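PDB 3MBH: putative phosphomethylpyrimidine kinase from Bacteroides thetaiotaomicron, which probably phosphorylates pyridoxal with ATP as a pyridoxal kinase of the ribokinase clan, and holds pyridoxal in its substrate pocket here. Local coordinates for residues A12-S17 with T25-I30; G20-T25 with S47-Y52; L31-F36 with K274-L279; P221-T226 with Q250-G255. All coordinates share one frame; numbering follows the deposited sequence. Where two conformers were deposited one is given.

Interaction 1. Residues A12-S17 with T25-I30; sequences AVHDLS and TVVIPI. With PXL (3-hydroxy-5-(hydroxymethyl)-2-methylisonicotinaldehyde), chain G.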
# COMPACT_ATOMS: atom_id res chain seq x y z
N ALA A 12 20.24 18.31 -10.54
CA ALA A 12 19.41 19.30 -9.91
C ALA A 12 20.23 20.55 -9.60
O ALA A 12 21.08 20.56 -8.71
CB ALA A 12 18.75 18.74 -8.63
N VAL A 13 20.00 21.59 -10.40
CA VAL A 13 20.73 22.87 -10.33
C VAL A 13 19.87 23.89 -9.52
O VAL A 13 19.10 24.66 -10.07
CB VAL A 13 21.11 23.41 -11.74
CG1 VAL A 13 22.10 24.59 -11.60
CG2 VAL A 13 21.68 22.24 -12.64
N HIS A 14 20.01 23.81 -8.19
CA HIS A 14 19.22 24.54 -7.26
C HIS A 14 20.11 24.82 -6.06
O HIS A 14 21.15 24.18 -5.88
CB HIS A 14 18.03 23.71 -6.74
CG HIS A 14 17.04 23.31 -7.79
ND1 HIS A 14 15.83 23.94 -7.94
CD2 HIS A 14 17.04 22.28 -8.68
CE1 HIS A 14 15.15 23.39 -8.93
NE2 HIS A 14 15.86 22.37 -9.40
N ASP A 15 19.69 25.77 -5.24
CA ASP A 15 20.33 26.04 -3.99
C ASP A 15 20.02 25.00 -2.88
O ASP A 15 19.07 24.20 -2.96
CB ASP A 15 19.97 27.43 -3.55
CG ASP A 15 18.53 27.52 -3.11
OD1 ASP A 15 17.64 27.82 -3.98
OD2 ASP A 15 18.28 27.19 -1.91
N LEU A 16 20.86 25.02 -1.83
CA LEU A 16 20.64 24.25 -0.61
C LEU A 16 20.35 25.24 0.49
O LEU A 16 21.22 26.04 0.86
CB LEU A 16 21.85 23.42 -0.24
CG LEU A 16 21.68 22.40 0.93
CD1 LEU A 16 20.80 21.20 0.50
CD2 LEU A 16 22.99 21.89 1.45
N SER A 17 19.10 25.19 0.96
CA SER A 17 18.62 25.98 2.04
C SER A 17 18.30 25.11 3.27
O SER A 17 17.56 24.16 3.20
CB SER A 17 17.34 26.73 1.65
OG SER A 17 17.63 27.85 0.86
N THR A 25 16.04 20.79 -0.90
CA THR A 25 15.41 20.07 0.19
C THR A 25 13.97 19.71 -0.17
O THR A 25 13.32 18.99 0.58
CB THR A 25 15.46 20.82 1.52
OG1 THR A 25 14.88 22.13 1.37
CG2 THR A 25 16.87 20.95 2.01
N VAL A 26 13.49 20.16 -1.34
CA VAL A 26 12.19 19.72 -1.88
C VAL A 26 12.44 18.75 -3.05
O VAL A 26 11.79 17.71 -3.15
CB VAL A 26 11.41 21.01 -2.27
CG1 VAL A 26 10.35 20.77 -3.28
CG2 VAL A 26 10.83 21.68 -0.96
N VAL A 27 13.35 19.12 -3.95
CA VAL A 27 13.63 18.36 -5.17
C VAL A 27 14.15 16.98 -4.86
O VAL A 27 13.75 16.01 -5.48
CB VAL A 27 14.67 19.12 -6.06
CG1 VAL A 27 15.06 18.29 -7.27
CG2 VAL A 27 14.11 20.50 -6.49
N ILE A 28 15.05 16.86 -3.88
CA ILE A 28 15.64 15.56 -3.55
C ILE A 28 14.58 14.54 -3.01
O ILE A 28 14.39 13.48 -3.60
CB ILE A 28 16.87 15.67 -2.61
CG1 ILE A 28 18.03 16.31 -3.37
CG2 ILE A 28 17.26 14.31 -2.10
CD1 ILE A 28 19.19 16.86 -2.40
N PRO A 29 13.84 14.90 -1.97
CA PRO A 29 12.83 13.93 -1.46
C PRO A 29 11.73 13.56 -2.46
O PRO A 29 11.33 12.38 -2.54
CB PRO A 29 12.22 14.64 -0.24
CG PRO A 29 12.81 15.93 -0.16
CD PRO A 29 13.89 16.12 -1.16
N ILE A 30 11.24 14.54 -3.21
CA ILE A 30 10.16 14.26 -4.16
C ILE A 30 10.66 13.33 -5.29
O ILE A 30 10.09 12.26 -5.52
CB ILE A 30 9.60 15.53 -4.74
CG1 ILE A 30 8.85 16.29 -3.63
CG2 ILE A 30 8.70 15.19 -6.02
CD1 ILE A 30 8.22 17.65 -4.08
OP4 PXL G . 12.21 28.33 -5.77
C5A PXL G . 11.91 29.20 -4.70
C5 PXL G . 13.19 29.51 -3.93
C6 PXL G . 14.36 28.78 -4.00
N1 PXL G . 15.46 29.13 -3.32
C2 PXL G . 15.57 30.16 -2.46
C3 PXL G . 14.38 31.01 -2.29
C4 PXL G . 13.18 30.67 -3.08
C4A PXL G . 11.90 31.37 -2.98
O4A PXL G . 11.85 32.09 -2.03
O3 PXL G . 14.35 32.11 -1.52
C2A PXL G . 16.90 30.33 -1.76
O HOH W 1 17.14 23.58 -0.26
O HOH W 2 15.12 23.18 3.85
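A water lies between S17 and T25 and is gripped from both segments. It accepts the backbone N-H of S17 at 2.8 Å from S17 N to the water oxygen, and that of T25. It also donates a weak bond to D15 O. A second water bridges S17 O and T25 OG1, and this hydroxyl is in turn bonded to V22 O. The T25 methyl comes close to the S17 carbonyl, with CG2 3.5 Å from S17 O, and also meets L16 CD1.

V27 carries the apolar half of the contact. Its CG2 sits over the centre of the H14 ring, a CH-pi contact of 3.9 Å from CG2 to the ring centroid, only 10° off the normal. Its other branch, CG1, packs on A12 CB. Strand 9-17 and helix 24-33 are the first two elements of a beta-alpha-beta unit completed by strand 37-40, in the ribokinase fold. The ring of Y82 meets the H14 ring edge-to-face.

D15 turns into the pyridoxal pocket. Its CG lies between the backbone N and the carbonyl carbon (chi1 72°), and its OD1 ends 2.6 Å from N1 of the pyridoxal. S17 OG donates to D15 OD2 at 2.9 Å, nearly along the C-O axis, and S23 OG is a second partner of that oxygen.

Interaction 2. Residues G20-T25 with S47-Y52; sequences GRVSLT and SNHTQY. With PXL (3-hydroxy-5-(hydroxymethyl)-2-methylisonicotinaldehyde), chain G.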
# COMPACT_ATOMS: atom_id res chain seq x y z
N GLY A 20 12.94 26.14 5.67
CA GLY A 20 12.02 26.38 4.62
C GLY A 20 12.02 25.17 3.74
O GLY A 20 12.99 24.38 3.71
N ARG A 21 10.98 25.00 2.96
CA ARG A 21 10.95 23.90 2.05
C ARG A 21 11.01 24.44 0.63
O ARG A 21 10.00 24.65 -0.01
CB ARG A 21 9.73 23.04 2.30
CG ARG A 21 9.73 22.38 3.66
CD ARG A 21 8.46 21.59 3.77
NE ARG A 21 8.43 20.64 4.88
CZ ARG A 21 8.04 20.91 6.11
NH1 ARG A 21 7.70 22.13 6.48
NH2 ARG A 21 7.99 19.91 7.01
N VAL A 22 12.24 24.67 0.15
CA VAL A 22 12.50 25.19 -1.17
C VAL A 22 13.61 24.35 -1.79
O VAL A 22 14.28 23.58 -1.11
CB VAL A 22 12.96 26.67 -1.15
CG1 VAL A 22 11.80 27.59 -0.67
CG2 VAL A 22 14.27 26.86 -0.31
N SER A 23 13.76 24.49 -3.08
CA SER A 23 15.00 24.12 -3.77
C SER A 23 15.43 22.65 -3.47
O SER A 23 14.60 21.73 -3.52
CB SER A 23 16.08 25.16 -3.53
OG SER A 23 16.38 25.33 -2.14
N LEU A 24 16.71 22.39 -3.21
CA LEU A 24 17.15 20.99 -3.09
C LEU A 24 16.43 20.15 -1.99
O LEU A 24 16.22 18.93 -2.15
CB LEU A 24 18.69 20.87 -2.88
CG LEU A 24 19.50 21.25 -4.13
CD1 LEU A 24 21.03 21.32 -3.73
CD2 LEU A 24 19.25 20.32 -5.30
N THR A 25 16.04 20.79 -0.90
CA THR A 25 15.41 20.07 0.19
C THR A 25 13.97 19.71 -0.17
O THR A 25 13.32 18.99 0.58
CB THR A 25 15.46 20.82 1.52
OG1 THR A 25 14.88 22.13 1.37
CG2 THR A 25 16.87 20.95 2.01
N SER A 47 20.95 29.59 4.98
CA SER A 47 20.38 29.14 6.23
C SER A 47 18.88 28.80 6.08
O SER A 47 18.32 27.92 6.80
CB SER A 47 20.54 30.24 7.29
OG SER A 47 19.90 31.46 6.93
N ASN A 48 18.23 29.52 5.16
CA ASN A 48 16.80 29.46 4.95
C ASN A 48 16.44 30.24 3.70
O ASN A 48 17.24 31.05 3.22
CB ASN A 48 16.07 30.05 6.16
CG ASN A 48 16.58 31.42 6.59
OD1 ASN A 48 17.36 31.54 7.55
ND2 ASN A 48 16.09 32.47 5.94
N HIS A 49 15.21 30.10 3.21
CA HIS A 49 14.85 30.79 1.98
C HIS A 49 14.80 32.31 2.18
O HIS A 49 14.81 32.81 3.33
CB HIS A 49 13.55 30.22 1.34
CG HIS A 49 12.32 30.40 2.18
ND1 HIS A 49 11.85 31.63 2.59
CD2 HIS A 49 11.48 29.48 2.71
CE1 HIS A 49 10.76 31.45 3.32
NE2 HIS A 49 10.53 30.16 3.42
N THR A 50 14.78 33.04 1.06
CA THR A 50 14.86 34.51 1.08
C THR A 50 13.54 35.26 1.33
O THR A 50 13.49 36.49 1.25
CB THR A 50 15.50 35.02 -0.22
OG1 THR A 50 14.67 34.68 -1.33
CG2 THR A 50 16.89 34.41 -0.41
N GLN A 51 12.47 34.54 1.63
CA GLN A 51 11.21 35.18 2.06
C GLN A 51 11.09 35.28 3.59
O GLN A 51 10.15 35.82 4.13
CB GLN A 51 10.02 34.50 1.43
CG GLN A 51 10.06 34.48 -0.12
CD GLN A 51 8.77 33.98 -0.75
OE1 GLN A 51 7.71 34.56 -0.51
NE2 GLN A 51 8.86 32.95 -1.62
N TYR A 52 12.07 34.75 4.32
CA TYR A 52 12.25 35.13 5.70
C TYR A 52 12.89 36.54 5.77
O TYR A 52 13.52 37.03 4.80
CB TYR A 52 13.12 34.08 6.43
CG TYR A 52 12.39 32.81 6.87
CD1 TYR A 52 11.61 32.80 8.00
CD2 TYR A 52 12.52 31.63 6.16
CE1 TYR A 52 10.97 31.65 8.41
CE2 TYR A 52 11.87 30.48 6.55
CZ TYR A 52 11.11 30.49 7.68
OH TYR A 52 10.49 29.35 8.06
OP4 PXL G . 12.21 28.33 -5.77
C5A PXL G . 11.91 29.20 -4.70
C5 PXL G . 13.19 29.51 -3.93
C6 PXL G . 14.36 28.78 -4.00
N1 PXL G . 15.46 29.13 -3.32
C2 PXL G . 15.57 30.16 -2.46
C3 PXL G . 14.38 31.01 -2.29
C4 PXL G . 13.18 30.67 -3.08
C4A PXL G . 11.90 31.37 -2.98
O4A PXL G . 11.85 32.09 -2.03
O3 PXL G . 14.35 32.11 -1.52
C2A PXL G . 16.90 30.33 -1.76
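H49 has its CG placed between the backbone N and the carbonyl carbon (chi1 63°), and V22 has CG1 beside its backbone N (chi1 -67°). These two torsions bring the side chains together, crossing at about a right angle. V22 CG1 lies 3.7 Å from H49 CB and close to the imidazole, while V22 CG2 also touches H49 CB. The ring then passes close to the main chain of G20, with H49 CD2 3.7 Å from G20 CA. G20 has no side chain to hold the ring off.

Both ring nitrogens of H49 are bonded. ND1 accepts the N-H of Q51 in the plane of the ring, 3.1 Å from Q51 N. NE2 is hydrogen-bonded to R267 O. Y52 CD2 lies over one ring face, toward the rim. Together these hold the rotation of the ring. N48 ND2 bonds H49 O nearly in its own amide plane. A type I turn runs from H49 to Y52.

This turn presents its atoms to the pyridoxal. O3 of the ligand receives T50 N at 2.8 Å with a 166° angle, and is bonded to T50 OG1 at 2.6 Å. Q51 NE2 donates to O4A of the ligand at 3.1 Å. V22 packs against the ligand ring, with CB 3.8 Å from C6. Two loops from different parts of the chain thus line the pyridoxal pocket, consistent with a pyridoxal kinase of the ribokinase clan.

Interaction 3. Residues L31-F36 with K274-L279; sequences LSSMGF and KVLHNL
S33, the last residue of helix 24-33, and M34 just after it lie near L276 and L279, with CA atoms 7.6 Å apart for S33 and L276 and 7.4 Å for M34 and L279. The helix ends in a Schellman motif. G35 takes a positive phi of 105°, and F36 N bonds L31 O at 3.0 Å while G35 N bonds S32 O. The partner segment leaves a weakly bonded helix through a short 3-10 stretch. There N278 N bonds V275 O, and L279 N bonds L276 O.

L279 carries the apolar packing. Its CD1 meets CG of M34, a selenomethionine, at 3.7 Å, and also reaches S33 CB at 4.1 Å. The M34 and L279 side chains cross at about a right angle. M34 meets L279 through the middle of its chain, which stays extended to the selenium, and chi3 (83°) turns the terminal CE aside.

The contact joins the end of the helix in the first beta-alpha-beta unit of the ribokinase fold to the C-terminal part of the chain. F251 and V230 also pack on L279, and R247 NH2 bonds L279 O.

In one of its two modelled conformers, S33 OG lies among the branch carbons of L276, 3.5 Å from CG, so this detail is less certain. The hydroxyl is bonded to P29 O, within its own helix.

S33 O accepts a bond from NE2 of H277 of a second subunit, and H277 returns the same bond to S33 of that subunit. H277 and D280 bind zinc in a structure of this protein, but none is bound to this chain in the model.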
# COMPACT_ATOMS: atom_id res chain seq x y z
N LEU A 31 11.72 13.72 -5.97
CA LEU A 31 12.18 12.94 -7.11
C LEU A 31 12.72 11.57 -6.64
O LEU A 31 12.48 10.61 -7.32
CB LEU A 31 13.19 13.71 -7.99
CG LEU A 31 12.59 14.89 -8.79
CD1 LEU A 31 13.65 15.79 -9.37
CD2 LEU A 31 11.64 14.38 -9.91
N SER A 32 13.43 11.48 -5.50
CA SER A 32 13.85 10.18 -4.99
C SER A 32 12.62 9.28 -4.75
O SER A 32 12.64 8.11 -5.11
CB SER A 32 14.56 10.27 -3.65
OG SER A 32 15.63 11.18 -3.68
N SER A 33 11.59 9.83 -4.12
CA SER A 33 10.34 9.09 -3.87
C SER A 33 9.74 8.61 -5.18
O SER A 33 9.25 7.49 -5.27
CB SER A 33 9.34 9.97 -3.10
OG SER A 33 9.88 10.32 -1.83
N MSE A 34 9.88 9.41 -6.23
CA MSE A 34 9.32 9.07 -7.51
C MSE A 34 10.23 8.11 -8.28
O MSE A 34 9.87 7.71 -9.38
CB MSE A 34 9.02 10.30 -8.32
CG MSE A 34 7.89 11.16 -7.64
SE MSE A 34 7.43 12.74 -8.65
CE MSE A 34 6.21 11.88 -9.87
N GLY A 35 11.37 7.74 -7.71
CA GLY A 35 12.18 6.69 -8.30
C GLY A 35 13.43 7.14 -9.02
O GLY A 35 14.06 6.33 -9.67
N PHE A 36 13.81 8.41 -8.86
CA PHE A 36 14.93 8.98 -9.60
C PHE A 36 16.03 9.32 -8.64
O PHE A 36 15.74 9.71 -7.51
CB PHE A 36 14.48 10.22 -10.36
CG PHE A 36 13.37 9.92 -11.30
CD1 PHE A 36 13.61 9.22 -12.47
CD2 PHE A 36 12.06 10.24 -10.97
CE1 PHE A 36 12.58 8.87 -13.31
CE2 PHE A 36 11.04 9.90 -11.78
CZ PHE A 36 11.28 9.22 -12.96
N LYS A 274 4.56 14.95 5.38
CA LYS A 274 3.31 14.41 5.79
C LYS A 274 2.55 13.85 4.60
O LYS A 274 1.73 12.94 4.77
CB LYS A 274 2.53 15.52 6.52
CG LYS A 274 1.35 15.12 7.25
CD LYS A 274 1.60 14.49 8.59
CE LYS A 274 0.20 13.93 9.04
NZ LYS A 274 0.23 13.23 10.31
N VAL A 275 2.81 14.31 3.38
CA VAL A 275 2.02 13.82 2.24
C VAL A 275 2.82 13.08 1.19
O VAL A 275 2.28 12.64 0.18
CB VAL A 275 1.24 14.96 1.59
CG1 VAL A 275 0.18 15.49 2.60
CG2 VAL A 275 2.18 16.09 1.07
N LEU A 276 4.10 12.90 1.44
CA LEU A 276 4.99 12.36 0.44
C LEU A 276 4.56 10.96 -0.07
O LEU A 276 4.66 10.67 -1.26
CB LEU A 276 6.40 12.31 1.05
CG LEU A 276 7.64 12.12 0.20
CD1 LEU A 276 7.76 13.20 -0.88
CD2 LEU A 276 8.87 12.11 1.14
N HIS A 277 4.04 10.11 0.80
CA HIS A 277 3.62 8.81 0.34
C HIS A 277 2.37 8.83 -0.50
O HIS A 277 1.98 7.78 -0.98
CB HIS A 277 3.57 7.81 1.52
CG HIS A 277 4.91 7.65 2.17
ND1 HIS A 277 5.78 6.62 1.86
CD2 HIS A 277 5.59 8.46 3.04
CE1 HIS A 277 6.89 6.76 2.56
NE2 HIS A 277 6.81 7.88 3.26
N ASN A 278 1.76 9.99 -0.74
CA ASN A 278 0.62 10.04 -1.63
C ASN A 278 0.97 10.30 -3.07
O ASN A 278 0.09 10.23 -3.93
CB ASN A 278 -0.41 11.04 -1.14
CG ASN A 278 -0.89 10.69 0.23
OD1 ASN A 278 -1.23 9.54 0.52
ND2 ASN A 278 -0.89 11.66 1.11
N LEU A 279 2.24 10.52 -3.37
CA LEU A 279 2.66 10.73 -4.77
C LEU A 279 2.32 9.59 -5.69
O LEU A 279 2.18 9.75 -6.89
CB LEU A 279 4.18 10.93 -4.88
CG LEU A 279 4.73 12.31 -4.67
CD1 LEU A 279 6.25 12.26 -4.55
CD2 LEU A 279 4.24 13.18 -5.81

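Interaction 4. Residues P221-T226 with Q250-G255; sequences PGTGDT and QFILQG. With PXL (3-hydroxy-5-(hydroxymethyl)-2-methylisonicotinaldehyde), chain G.
I252 of helix 241-257 points to T223 and T226 at the start of helix 223-236. From its CB the chain forks. The CG2 branch, anti to the backbone N, meets the methyl of T223, with I252 CG2 3.6 Å from T223 CG2. The CG1 branch lies beside the backbone N (chi1 -68°) and touches the other threonine, 3.8 Å from I252 CG1 to T226 CG2. At its tip, CD1 comes back to T223, 3.6 Å from I252 CD1 to T223 CG2. T223 was modelled in two conformers, so its share of the contact is the less certain one.

T226 CG2 also reaches F251. It arrives at the ring edge, in the ring plane, with CG2 3.6 Å from F251 CD2. The side chains of T226 and F251 cross at about a right angle. I30 of helix 24-33 packs on both of them.

On another side of the same helical turn lies the pyridoxal. D225 OD2 accepts a bond from OP4 of the ligand at 2.7 Å and also takes S23 N. G222 stands at the N-cap position, and its carbonyl receives T226 N at 3.1 Å. G222 to D225 read GTGD, a signature of ribokinase-clan kinases, whose helix N terminus in relatives helps form an anion hole for the phosphate being transferred.

The chemistry between these two segments is apolar. Each threonine offers its methyl, anti to its backbone N, while T223 OG1 is bonded to Y220 O. Methyl groups and an aromatic edge meet by van der Waals packing, which depends on close fit, not direction.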
# COMPACT_ATOMS: atom_id res chain seq x y z
N PRO A 221 6.09 29.50 0.45
CA PRO A 221 7.31 29.56 -0.29
C PRO A 221 7.77 28.17 -0.65
O PRO A 221 7.59 27.23 0.15
CB PRO A 221 8.27 30.18 0.72
CG PRO A 221 7.37 31.08 1.51
CD PRO A 221 6.24 30.13 1.76
N GLY A 222 8.28 28.05 -1.88
CA GLY A 222 8.78 26.82 -2.43
C GLY A 222 7.76 25.94 -3.09
O GLY A 222 8.08 24.85 -3.51
N THR A 223 6.51 26.40 -3.20
CA THR A 223 5.50 25.58 -3.87
C THR A 223 5.79 25.41 -5.37
O THR A 223 5.38 24.42 -5.97
CB THR A 223 4.13 26.17 -3.68
OG1 THR A 223 3.77 26.11 -2.28
CG2 THR A 223 3.10 25.41 -4.52
N GLY A 224 6.49 26.38 -5.97
CA GLY A 224 6.96 26.22 -7.35
C GLY A 224 8.00 25.09 -7.50
O GLY A 224 8.02 24.40 -8.50
N ASP A 225 8.84 24.91 -6.49
CA ASP A 225 9.77 23.84 -6.48
C ASP A 225 9.06 22.49 -6.31
O ASP A 225 9.42 21.51 -6.97
CB ASP A 225 10.86 24.03 -5.41
CG ASP A 225 11.64 25.33 -5.59
OD1 ASP A 225 12.04 25.69 -6.74
OD2 ASP A 225 11.82 26.01 -4.55
N THR A 226 8.04 22.45 -5.47
CA THR A 226 7.26 21.20 -5.32
C THR A 226 6.52 20.91 -6.62
O THR A 226 6.57 19.79 -7.12
CB THR A 226 6.24 21.31 -4.18
OG1 THR A 226 6.94 21.42 -2.96
CG2 THR A 226 5.32 20.09 -4.13
N GLN A 250 -2.65 18.29 -7.21
CA GLN A 250 -3.28 17.53 -6.14
C GLN A 250 -2.33 17.28 -4.98
O GLN A 250 -2.73 17.37 -3.84
CB GLN A 250 -3.92 16.25 -6.69
CG GLN A 250 -5.14 16.72 -7.57
CD GLN A 250 -5.91 15.59 -8.20
OE1 GLN A 250 -6.08 14.54 -7.56
NE2 GLN A 250 -6.37 15.78 -9.46
N PHE A 251 -1.06 17.06 -5.28
CA PHE A 251 -0.04 16.85 -4.26
C PHE A 251 0.11 18.10 -3.45
O PHE A 251 0.07 18.03 -2.24
CB PHE A 251 1.30 16.47 -4.88
CG PHE A 251 2.36 16.14 -3.90
CD1 PHE A 251 2.28 14.99 -3.12
CD2 PHE A 251 3.47 16.98 -3.73
CE1 PHE A 251 3.29 14.68 -2.19
CE2 PHE A 251 4.47 16.67 -2.86
CZ PHE A 251 4.38 15.52 -2.07
N ILE A 252 0.21 19.24 -4.10
CA ILE A 252 0.33 20.53 -3.42
C ILE A 252 -0.91 20.84 -2.57
O ILE A 252 -0.77 21.34 -1.47
CB ILE A 252 0.58 21.70 -4.41
CG1 ILE A 252 1.96 21.55 -5.04
CG2 ILE A 252 0.45 23.07 -3.69
CD1 ILE A 252 2.12 22.40 -6.31
N LEU A 253 -2.09 20.55 -3.08
CA LEU A 253 -3.32 20.78 -2.32
C LEU A 253 -3.32 20.01 -1.02
O LEU A 253 -3.64 20.55 0.02
CB LEU A 253 -4.58 20.42 -3.12
CG LEU A 253 -5.95 20.65 -2.47
CD1 LEU A 253 -6.11 22.09 -1.93
CD2 LEU A 253 -7.10 20.33 -3.51
N GLN A 254 -2.89 18.76 -1.10
CA GLN A 254 -2.77 17.89 0.07
C GLN A 254 -1.77 18.41 1.05
O GLN A 254 -2.05 18.41 2.23
CB GLN A 254 -2.38 16.47 -0.36
CG GLN A 254 -3.42 15.83 -1.11
CD GLN A 254 -3.05 14.45 -1.46
OE1 GLN A 254 -3.35 13.54 -0.68
NE2 GLN A 254 -2.34 14.26 -2.59
N GLY A 255 -0.62 18.85 0.54
CA GLY A 255 0.40 19.50 1.36
C GLY A 255 -0.05 20.78 2.05
O GLY A 255 0.39 21.08 3.15
OP4 PXL G . 12.21 28.33 -5.77
C5A PXL G . 11.91 29.20 -4.70
C5 PXL G . 13.19 29.51 -3.93
C6 PXL G . 14.36 28.78 -4.00
N1 PXL G . 15.46 29.13 -3.32
C2 PXL G . 15.57 30.16 -2.46
C3 PXL G . 14.38 31.01 -2.29
C4 PXL G . 13.18 30.67 -3.08
C4A PXL G . 11.90 31.37 -2.98
O4A PXL G . 11.85 32.09 -2.03
O3 PXL G . 14.35 32.11 -1.52
C2A PXL G . 16.90 30.33 -1.76

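Overall arrangement
From the N terminus, interaction 1 closes a short loop between strand 9-17 and helix 24-33. Interaction 2 starts within that loop and ends beyond the helix at 47-52, so the two cross; they share T25 and both touch the pyridoxal. Interaction 3 begins at the far end of the helix, inside the span of interaction 2, and crosses it. It closes a loop of more than 230 residues by tying the helix to 274-279. Interaction 4 is nested in that loop and joins helix 223-236 to helix 241-257. Interactions 2 and 4 meet at the pyridoxal, where V22 packs near G222, while F251 packs on V275 and L279, linking interactions 4 and 3.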